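Local atomic coordinates of pyruvate kinase (Pseudomonas aeruginosa, PDB entry 6QXL), a protein that probably catalyses the last step of glycolysis, in which phosphoenolpyruvate gives up its phosphoryl group to ADP and pyruvate and ATP are formed. Residues E259-G262 with I263-I267; A303-L307 with D308-A312; Q412-V415 with A416-G420. All blocks are in the same frame, centred on the assembly; numbering follows the deposited sequence.

Contact 1 of 3, residues E259-G262 with I263-I267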
ATOM      1  N   GLU A 259       1.590 -25.575 -15.046  1.00 40.86           N
ATOM      2  CA  GLU A 259       0.858 -24.331 -15.139  1.00 42.42           C
ATOM      3  C   GLU A 259      -0.329 -24.239 -14.199  1.00 43.66           C
ATOM      4  O   GLU A 259      -0.960 -23.184 -14.111  1.00 49.82           O
ATOM      5  CB  GLU A 259       0.389 -24.119 -16.590  1.00 49.67           C
ATOM      6  CG  GLU A 259       1.502 -24.153 -17.629  1.00 55.55           C
ATOM      7  CD  GLU A 259       2.527 -23.055 -17.454  1.00 64.00           C
ATOM      8  OE1 GLU A 259       3.736 -23.308 -17.706  1.00 82.85           O
ATOM      9  OE2 GLU A 259       2.102 -21.885 -17.213  1.00 60.58           O
ATOM     10  N   LEU A 260      -0.643 -25.311 -13.491  1.00 45.48           N
ATOM     11  CA  LEU A 260      -1.849 -25.336 -12.667  1.00 46.15           C
ATOM     12  C   LEU A 260      -1.851 -24.302 -11.539  1.00 41.05           C
ATOM     13  O   LEU A 260      -2.849 -23.646 -11.308  1.00 39.59           O
ATOM     14  CB  LEU A 260      -2.066 -26.724 -12.078  1.00 47.16           C
ATOM     15  CG  LEU A 260      -2.612 -27.718 -13.106  1.00 50.22           C
ATOM     16  CD1 LEU A 260      -2.720 -29.064 -12.415  1.00 49.81           C
ATOM     17  CD2 LEU A 260      -3.946 -27.310 -13.705  1.00 48.91           C
ATOM     18  N   VAL A 261      -0.744 -24.150 -10.849  1.00 39.29           N
ATOM     19  CA  VAL A 261      -0.738 -23.317  -9.663  1.00 39.54           C
ATOM     20  C   VAL A 261      -1.214 -21.898  -9.939  1.00 38.58           C
ATOM     21  O   VAL A 261      -2.028 -21.356  -9.190  1.00 43.30           O
ATOM     22  CB  VAL A 261       0.653 -23.293  -8.994  1.00 44.04           C
ATOM     23  CG1 VAL A 261       1.703 -22.566  -9.854  1.00 42.65           C
ATOM     24  CG2 VAL A 261       0.555 -22.695  -7.604  1.00 46.53           C
ATOM     25  N   GLY A 262      -0.739 -21.312 -11.031  1.00 40.91           N
ATOM     26  CA  GLY A 262      -1.089 -19.944 -11.371  1.00 39.66           C
ATOM     27  C   GLY A 262      -2.532 -19.827 -11.816  1.00 38.86           C
ATOM     28  O   GLY A 262      -3.212 -18.850 -11.469  1.00 40.80           O
ATOM     29  N   ILE A 263      -2.994 -20.820 -12.559  1.00 37.78           N
ATOM     30  CA  ILE A 263      -4.329 -20.802 -13.111  1.00 41.71           C
ATOM     31  C   ILE A 263      -5.380 -21.099 -12.015  1.00 40.11           C
ATOM     32  O   ILE A 263      -6.438 -20.470 -11.992  1.00 36.56           O
ATOM     33  CB  ILE A 263      -4.455 -21.755 -14.318  1.00 45.40           C
ATOM     34  CG1 ILE A 263      -3.745 -21.181 -15.538  1.00 55.26           C
ATOM     35  CG2 ILE A 263      -5.896 -22.078 -14.694  1.00 47.75           C
ATOM     36  CD1 ILE A 263      -2.283 -21.526 -15.717  1.00 61.97           C
ATOM     37  N   GLN A 264      -5.084 -22.023 -11.103  1.00 38.51           N
ATOM     38  CA  GLN A 264      -5.975 -22.239  -9.988  1.00 37.50           C
ATOM     39  C   GLN A 264      -6.241 -20.925  -9.265  1.00 35.37           C
ATOM     40  O   GLN A 264      -7.388 -20.573  -8.986  1.00 36.09           O
ATOM     41  CB  GLN A 264      -5.438 -23.278  -9.001  1.00 40.11           C
ATOM     42  CG  GLN A 264      -6.363 -23.505  -7.807  1.00 38.49           C
ATOM     43  CD  GLN A 264      -5.810 -24.503  -6.812  1.00 37.09           C
ATOM     44  OE1 GLN A 264      -5.485 -25.623  -7.150  1.00 44.12           O
ATOM     45  NE2 GLN A 264      -5.752 -24.111  -5.552  1.00 39.58           N
ATOM     46  N   LYS A 265      -5.176 -20.178  -9.000  1.00 35.13           N
ATOM     47  CA  LYS A 265      -5.316 -18.921  -8.283  1.00 32.78           C
ATOM     48  C   LYS A 265      -6.072 -17.882  -9.095  1.00 33.15           C
ATOM     49  O   LYS A 265      -6.913 -17.158  -8.533  1.00 35.60           O
ATOM     50  CB  LYS A 265      -3.962 -18.408  -7.820  1.00 30.92           C
ATOM     51  CG  LYS A 265      -3.478 -19.108  -6.552  1.00 31.48           C
ATOM     52  CD  LYS A 265      -1.973 -19.140  -6.414  1.00 36.68           C
ATOM     53  CE  LYS A 265      -1.491 -19.320  -4.952  1.00 37.54           C
ATOM     54  NZ  LYS A 265      -1.760 -20.679  -4.371  1.00 34.31           N
ATOM     55  N   LYS A 266      -5.822 -17.835 -10.402  1.00 34.17           N
ATOM     56  CA  LYS A 266      -6.523 -16.889 -11.240  1.00 38.12           C
ATOM     57  C   LYS A 266      -8.011 -17.194 -11.304  1.00 39.31           C
ATOM     58  O   LYS A 266      -8.845 -16.303 -11.113  1.00 39.31           O
ATOM     59  CB  LYS A 266      -5.911 -16.851 -12.653  1.00 40.95           C
ATOM     60  CG  LYS A 266      -6.532 -15.786 -13.567  1.00 47.06           C
ATOM     61  CD  LYS A 266      -5.499 -14.923 -14.378  1.00 53.54           C
ATOM     62  CE  LYS A 266      -4.922 -15.535 -15.631  1.00 56.41           C
ATOM     63  NZ  LYS A 266      -4.258 -14.408 -16.311  1.00 63.24           N
ATOM     64  N   ILE A 267      -8.348 -18.462 -11.515  1.00 37.41           N
ATOM     65  CA  ILE A 267      -9.746 -18.850 -11.634  1.00 35.02           C
ATOM     66  C   ILE A 267     -10.512 -18.477 -10.356  1.00 32.24           C
ATOM     67  O   ILE A 267     -11.584 -17.896 -10.424  1.00 27.54           O
ATOM     68  CB  ILE A 267      -9.884 -20.348 -11.915  1.00 35.92           C
ATOM     69  CG1 ILE A 267      -9.336 -20.707 -13.292  1.00 37.74           C
ATOM     70  CG2 ILE A 267     -11.342 -20.770 -11.823  1.00 35.71           C
ATOM     71  CD1 ILE A 267      -9.022 -22.180 -13.455  1.00 37.38           C
TER
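Gln-264 N donates to Leu-260 O over 2.8 Å in a nearly straight bond, one full alpha-helical turn. Lys-266 N repeats the pattern with Gly-262 O at 3.0 Å, while the bond from Lys-265 N to Val-261 O is long and weak. The long side chains fan out from this framework. That of Lys-265 turns back over the preceding turn: with CG beside its own backbone N (chi1 -80°), CD passes 3.6 Å from Val-261 O and NZ ends 4.5 Å from Val-261 CG2. Helix 260-273, whose first turn this is, lies in the beta-alpha-beta crossover from strand 243-247 to strand 277-281 of the TIM barrel, after the short helix 248-255. The ammonium group of Lys-265 has Asp-308 as its ionic partner and makes a hydrogen bond to Asn-304 of the second subunit. Gln-264 departs differently. Its CB lies 3.5 Å from Leu-260 O, but the extended chain beyond carries the amide away, so that OE1 accepts a hydrogen bond from Arg-248. Towards helix 248-255, Leu-260 and Ile-263 both pack on Leu-251.

Contact 2 of 3, residues A303-L307 with D308-A312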
ATOM      1  N   ALA A 303      -5.114 -26.961   2.276  1.00 32.47           N
ATOM      2  CA  ALA A 303      -4.933 -25.738   3.041  1.00 32.06           C
ATOM      3  C   ALA A 303      -4.655 -24.544   2.134  1.00 36.60           C
ATOM      4  O   ALA A 303      -5.189 -23.454   2.336  1.00 35.34           O
ATOM      5  CB  ALA A 303      -3.815 -25.905   4.041  1.00 29.97           C
ATOM      6  N   ASN A 304      -3.842 -24.753   1.113  1.00 38.98           N
ATOM      7  CA  ASN A 304      -3.545 -23.659   0.211  1.00 38.78           C
ATOM      8  C   ASN A 304      -4.745 -23.256  -0.599  1.00 35.52           C
ATOM      9  O   ASN A 304      -4.897 -22.081  -0.895  1.00 41.06           O
ATOM     10  CB  ASN A 304      -2.334 -23.963  -0.682  1.00 40.79           C
ATOM     11  CG  ASN A 304      -1.025 -23.606   0.007  1.00 39.03           C
ATOM     12  OD1 ASN A 304      -0.733 -22.437   0.190  1.00 44.96           O
ATOM     13  ND2 ASN A 304      -0.263 -24.594   0.418  1.00 34.37           N
ATOM     14  N   ALA A 305      -5.611 -24.205  -0.930  1.00 34.60           N
ATOM     15  CA  ALA A 305      -6.873 -23.856  -1.609  1.00 34.41           C
ATOM     16  C   ALA A 305      -7.749 -22.995  -0.694  1.00 34.08           C
ATOM     17  O   ALA A 305      -8.385 -22.052  -1.153  1.00 37.17           O
ATOM     18  CB  ALA A 305      -7.620 -25.099  -2.065  1.00 36.47           C
ATOM     19  N   VAL A 306      -7.737 -23.291   0.594  1.00 33.22           N
ATOM     20  CA  VAL A 306      -8.485 -22.501   1.551  1.00 36.04           C
ATOM     21  C   VAL A 306      -7.922 -21.083   1.635  1.00 36.87           C
ATOM     22  O   VAL A 306      -8.685 -20.107   1.664  1.00 41.56           O
ATOM     23  CB  VAL A 306      -8.509 -23.177   2.925  1.00 37.16           C
ATOM     24  CG1 VAL A 306      -9.142 -22.269   3.967  1.00 38.16           C
ATOM     25  CG2 VAL A 306      -9.283 -24.503   2.844  1.00 37.19           C
ATOM     26  N   LEU A 307      -6.604 -20.944   1.645  1.00 36.28           N
ATOM     27  CA  LEU A 307      -5.995 -19.617   1.662  1.00 34.78           C
ATOM     28  C   LEU A 307      -6.185 -18.878   0.340  1.00 38.61           C
ATOM     29  O   LEU A 307      -6.334 -17.661   0.362  1.00 42.53           O
ATOM     30  CB  LEU A 307      -4.535 -19.695   2.020  1.00 31.85           C
ATOM     31  CG  LEU A 307      -4.200 -20.337   3.366  1.00 34.52           C
ATOM     32  CD1 LEU A 307      -2.711 -20.374   3.588  1.00 34.58           C
ATOM     33  CD2 LEU A 307      -4.877 -19.680   4.543  1.00 34.76           C
ATOM     34  N   ASP A 308      -6.257 -19.591  -0.787  1.00 37.63           N
ATOM     35  CA  ASP A 308      -6.649 -18.953  -2.053  1.00 36.97           C
ATOM     36  C   ASP A 308      -8.103 -18.431  -2.007  1.00 39.23           C
ATOM     37  O   ASP A 308      -8.534 -17.733  -2.925  1.00 33.00           O
ATOM     38  CB  ASP A 308      -6.525 -19.908  -3.248  1.00 39.30           C
ATOM     39  CG  ASP A 308      -5.110 -20.478  -3.464  1.00 45.52           C
ATOM     40  OD1 ASP A 308      -4.118 -19.745  -3.205  1.00 61.88           O
ATOM     41  OD2 ASP A 308      -4.984 -21.670  -3.888  1.00 48.84           O
ATOM     42  N   TYR A 309      -8.853 -18.802  -0.961  1.00 36.56           N
ATOM     43  CA  TYR A 309     -10.248 -18.395  -0.765  1.00 38.40           C
ATOM     44  C   TYR A 309     -11.226 -19.075  -1.732  1.00 39.01           C
ATOM     45  O   TYR A 309     -12.165 -18.464  -2.237  1.00 38.54           O
ATOM     46  CB  TYR A 309     -10.437 -16.847  -0.728  1.00 39.22           C
ATOM     47  CG  TYR A 309     -11.171 -16.444   0.514  1.00 38.53           C
ATOM     48  CD1 TYR A 309     -10.502 -16.428   1.753  1.00 39.40           C
ATOM     49  CD2 TYR A 309     -12.540 -16.164   0.493  1.00 38.05           C
ATOM     50  CE1 TYR A 309     -11.169 -16.099   2.917  1.00 39.28           C
ATOM     51  CE2 TYR A 309     -13.213 -15.829   1.663  1.00 37.54           C
ATOM     52  CZ  TYR A 309     -12.524 -15.805   2.868  1.00 39.48           C
ATOM     53  OH  TYR A 309     -13.181 -15.498   4.029  1.00 43.18           O
ATOM     54  N   THR A 310     -11.013 -20.361  -1.947  1.00 37.47           N
ATOM     55  CA  THR A 310     -11.987 -21.198  -2.621  1.00 33.89           C
ATOM     56  C   THR A 310     -13.234 -21.308  -1.746  1.00 34.50           C
ATOM     57  O   THR A 310     -13.155 -21.240  -0.514  1.00 32.80           O
ATOM     58  CB  THR A 310     -11.389 -22.605  -2.908  1.00 33.31           C
ATOM     59  OG1 THR A 310     -12.147 -23.266  -3.930  1.00 32.91           O
ATOM     60  CG2 THR A 310     -11.325 -23.474  -1.673  1.00 30.86           C
ATOM     61  N   ASP A 311     -14.382 -21.488  -2.379  1.00 35.04           N
ATOM     62  CA  ASP A 311     -15.609 -21.721  -1.633  1.00 35.49           C
ATOM     63  C   ASP A 311     -15.647 -23.144  -1.107  1.00 39.73           C
ATOM     64  O   ASP A 311     -16.059 -23.388   0.024  1.00 41.31           O
ATOM     65  CB  ASP A 311     -16.856 -21.517  -2.468  1.00 36.42           C
ATOM     66  CG  ASP A 311     -17.222 -20.067  -2.635  1.00 41.79           C
ATOM     67  OD1 ASP A 311     -16.626 -19.326  -3.472  1.00 42.91           O
ATOM     68  OD2 ASP A 311     -18.226 -19.712  -1.951  1.00 41.08           O
ATOM     69  N   ALA A 312     -15.244 -24.084  -1.955  1.00 41.32           N
ATOM     70  CA  ALA A 312     -15.320 -25.481  -1.600  1.00 40.22           C
ATOM     71  C   ALA A 312     -14.152 -26.257  -2.165  1.00 41.06           C
ATOM     72  O   ALA A 312     -13.557 -25.878  -3.166  1.00 37.51           O
ATOM     73  CB  ALA A 312     -16.624 -26.082  -2.094  1.00 35.63           C
TER
HETATM   74  O   HOH W   1      -1.815 -20.655  -1.040  1.00 34.38           O
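Thr-310 folds back on Ala-305 where helix 296-307 ends, and this is the compact side of the contact. Thr-310 N donates to Ala-305 O at 3.2 Å (168° at the hydrogen), and Thr-310 CG2 rests 3.3 Å from the same oxygen and 4.1 Å from Ala-305 CB. The first torsion sets this methyl between the backbone N and the carbonyl carbon, while OG1 turns to Thr-280 OG1. A second backbone bond, Tyr-309 N to Val-306 O at 2.9 Å, comes from above the carbonyl plane. With Tyr-309 at a positive phi of 72°, the two bonds make a textbook Schellman motif; it ends the helix and leads the chain into strand 312-315, which lies beside strand 7-11 where the TIM barrel closes. The Tyr-309 hydroxyl is hydrogen-bonded to Ser-398 N and Ser-345 O, and the ring makes a cation-pi contact with Arg-419.

The side facing Asn-304 is more polar and looser in its side chains, which face each other across a water. Asp-308 N holds Asn-304 O at 2.8 Å, yet Asp-308 OD2 stands 3.0 Å from that carbonyl oxygen, acceptor against acceptor. Lys-265 at OD1 probably offsets part of this, and Gln-264 NE2 gives OD2 a weak hydrogen bond. The water lies 3.3 Å from Asp-308 OD1; Asn-304 OD1, modelled doubtfully close to it, accepts from Lys-265 of the second subunit.

Contact 3 of 3, residues Q412-V415 with A416-G420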
ATOM      1  N   GLN A 412     -32.381 -22.874   0.673  1.00 44.43           N
ATOM      2  CA  GLN A 412     -31.746 -23.507   1.841  1.00 50.83           C
ATOM      3  C   GLN A 412     -30.612 -24.458   1.431  1.00 53.16           C
ATOM      4  O   GLN A 412     -29.624 -24.581   2.139  1.00 48.30           O
ATOM      5  CB  GLN A 412     -32.785 -24.272   2.662  1.00 53.48           C
ATOM      6  CG  GLN A 412     -33.731 -23.373   3.454  1.00 52.64           C
ATOM      7  CD  GLN A 412     -35.025 -24.062   3.861  1.00 54.60           C
ATOM      8  OE1 GLN A 412     -35.223 -25.259   3.602  1.00 65.07           O
ATOM      9  NE2 GLN A 412     -35.917 -23.307   4.439  1.00 51.44           N
ATOM     10  N   ALA A 413     -30.767 -25.127   0.281  1.00 48.04           N
ATOM     11  CA  ALA A 413     -29.742 -26.033  -0.222  1.00 42.23           C
ATOM     12  C   ALA A 413     -28.651 -25.303  -0.991  1.00 38.32           C
ATOM     13  O   ALA A 413     -27.470 -25.592  -0.827  1.00 36.47           O
ATOM     14  CB  ALA A 413     -30.365 -27.098  -1.102  1.00 42.41           C
ATOM     15  N   ARG A 414     -29.052 -24.376  -1.843  1.00 40.43           N
ATOM     16  CA  ARG A 414     -28.118 -23.624  -2.665  1.00 42.14           C
ATOM     17  C   ARG A 414     -26.939 -23.087  -1.860  1.00 37.65           C
ATOM     18  O   ARG A 414     -25.774 -23.307  -2.189  1.00 40.28           O
ATOM     19  CB  ARG A 414     -28.848 -22.462  -3.319  1.00 44.81           C
ATOM     20  CG  ARG A 414     -28.217 -22.058  -4.611  1.00 47.97           C
ATOM     21  CD  ARG A 414     -28.737 -20.725  -5.054  1.00 54.22           C
ATOM     22  NE  ARG A 414     -30.153 -20.492  -5.237  1.00 62.13           N
ATOM     23  CZ  ARG A 414     -30.925 -21.037  -6.156  1.00 59.03           C
ATOM     24  NH1 ARG A 414     -30.478 -21.987  -6.972  1.00 64.47           N
ATOM     25  NH2 ARG A 414     -32.200 -20.681  -6.212  1.00 59.29           N
ATOM     26  N   VAL A 415     -27.235 -22.442  -0.755  1.00 38.31           N
ATOM     27  CA  VAL A 415     -26.191 -21.759  -0.002  1.00 35.37           C
ATOM     28  C   VAL A 415     -25.241 -22.723   0.702  1.00 33.80           C
ATOM     29  O   VAL A 415     -24.228 -22.297   1.233  1.00 33.13           O
ATOM     30  CB  VAL A 415     -26.769 -20.738   0.986  1.00 32.54           C
ATOM     31  CG1 VAL A 415     -27.656 -19.757   0.257  1.00 32.65           C
ATOM     32  CG2 VAL A 415     -27.533 -21.417   2.111  1.00 35.49           C
ATOM     33  N   ALA A 416     -25.538 -24.016   0.682  1.00 36.36           N
ATOM     34  CA  ALA A 416     -24.628 -24.991   1.274  1.00 37.57           C
ATOM     35  C   ALA A 416     -23.225 -24.973   0.643  1.00 31.82           C
ATOM     36  O   ALA A 416     -22.257 -25.295   1.307  1.00 28.73           O
ATOM     37  CB  ALA A 416     -25.225 -26.390   1.210  1.00 38.81           C
ATOM     38  N   MET A 417     -23.130 -24.580  -0.615  1.00 31.43           N
ATOM     39  CA  MET A 417     -21.845 -24.440  -1.262  1.00 38.92           C
ATOM     40  C   MET A 417     -21.157 -23.076  -1.069  1.00 41.28           C
ATOM     41  O   MET A 417     -20.027 -22.913  -1.511  1.00 45.77           O
ATOM     42  CB  MET A 417     -21.966 -24.718  -2.759  1.00 43.50           C
ATOM     43  CG  MET A 417     -20.718 -25.357  -3.382  1.00 41.92           C
ATOM     44  SD  MET A 417     -20.948 -25.480  -5.166  1.00 47.55           S
ATOM     45  CE  MET A 417     -21.790 -27.008  -5.264  1.00 47.99           C
ATOM     46  N   PHE A 418     -21.801 -22.116  -0.405  1.00 38.25           N
ATOM     47  CA  PHE A 418     -21.239 -20.778  -0.229  1.00 35.37           C
ATOM     48  C   PHE A 418     -20.319 -20.768   0.991  1.00 35.75           C
ATOM     49  O   PHE A 418     -20.733 -21.123   2.087  1.00 41.99           O
ATOM     50  CB  PHE A 418     -22.334 -19.734   0.009  1.00 36.66           C
ATOM     51  CG  PHE A 418     -23.286 -19.508  -1.140  1.00 35.56           C
ATOM     52  CD1 PHE A 418     -23.245 -20.242  -2.311  1.00 33.69           C
ATOM     53  CD2 PHE A 418     -24.260 -18.531  -1.017  1.00 35.50           C
ATOM     54  CE1 PHE A 418     -24.142 -19.997  -3.341  1.00 33.03           C
ATOM     55  CE2 PHE A 418     -25.170 -18.288  -2.036  1.00 36.31           C
ATOM     56  CZ  PHE A 418     -25.104 -19.025  -3.205  1.00 34.44           C
ATOM     57  N   ARG A 419     -19.091 -20.310   0.824  1.00 34.80           N
ATOM     58  CA  ARG A 419     -18.170 -20.288   1.936  1.00 36.76           C
ATOM     59  C   ARG A 419     -18.684 -19.391   3.067  1.00 36.75           C
ATOM     60  O   ARG A 419     -19.029 -18.241   2.838  1.00 36.91           O
ATOM     61  CB  ARG A 419     -16.787 -19.795   1.502  1.00 37.25           C
ATOM     62  CG  ARG A 419     -15.767 -19.750   2.641  1.00 34.43           C
ATOM     63  CD  ARG A 419     -14.384 -19.532   2.097  1.00 34.08           C
ATOM     64  NE  ARG A 419     -13.404 -19.279   3.160  1.00 38.86           N
ATOM     65  CZ  ARG A 419     -12.103 -19.522   3.064  1.00 35.30           C
ATOM     66  NH1 ARG A 419     -11.609 -20.047   1.947  1.00 40.81           N
ATOM     67  NH2 ARG A 419     -11.302 -19.257   4.082  1.00 34.11           N
ATOM     68  N   GLY A 420     -18.700 -19.932   4.284  1.00 34.20           N
ATOM     69  CA  GLY A 420     -19.035 -19.176   5.480  1.00 34.63           C
ATOM     70  C   GLY A 420     -20.541 -18.990   5.727  1.00 35.81           C
ATOM     71  O   GLY A 420     -20.904 -18.338   6.699  1.00 38.28           O
TER
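A 3-10 turn closes helix 409-414 by bringing Phe-418 over Val-415, on the way to strand 421-425 of the alpha/beta domain. Each bond here spans three residues: Ala-416 N to Ala-413 O at 2.9 Å, a weak one from Met-417 N to Arg-414 O, and Phe-418 N to Val-415 O, also 2.9 Å. Two of the donors, Ala-416 N and Phe-418 N, sit well above the carbonyl planes of their acceptors.

The Phe-418 side chain can be followed outward. CB begins 3.4 Å from Val-415 O. CG lies beside the backbone N (chi1 -65°), which turns the ring back over the preceding turn, and Val-415 CA lies over the ring centre in a CH-pi contact, 3.9 Å from the centroid and 12° off the normal. On one flank CD2 is 3.9 Å from Val-415 CB and CE2 meets Val-415 CG1 at 3.7 Å; on the other, CE1 comes within 3.9 Å of Arg-414 O, a carbonyl that also accepts from Tyr-190 OH. Tyr-190 and Val-277, both on barrel strands, pack against the Phe-418 side chain as well. The Arg-414 guanidinium group makes a salt bridge to Glu-410 and a cation-pi contact with Trp-217. At the far end of the ring, CZ lies 4.4 Å from Arg-414 CD.

How the contacts relate
Contacts 1 and 2 belong to the barrel domain, contact 3 to the alpha/beta domain, and contact 2 touches both of the others. The centres of contacts 1 and 2 are about 12 Å apart, and the two are joined by the salt bridge from Lys-265 NZ to Asp-308 OD1 (2.8 Å). Between contacts 2 and 3, with centres about 16 Å apart, Arg-419 spans the domains, NH1 reaching Val-306 O at 2.9 Å and backbone N reaching Asp-311 OD2 at 3.0 Å, both probable hydrogen bonds. The Leu-260 side chain is about 9 Å from malonate and about 11 Å from the magnesium bound by Glu-223 and Asp-250. The side chain of Arg-414 is about 8 Å from the bound 6-O-phosphono-alpha-D-glucopyranose (G6P).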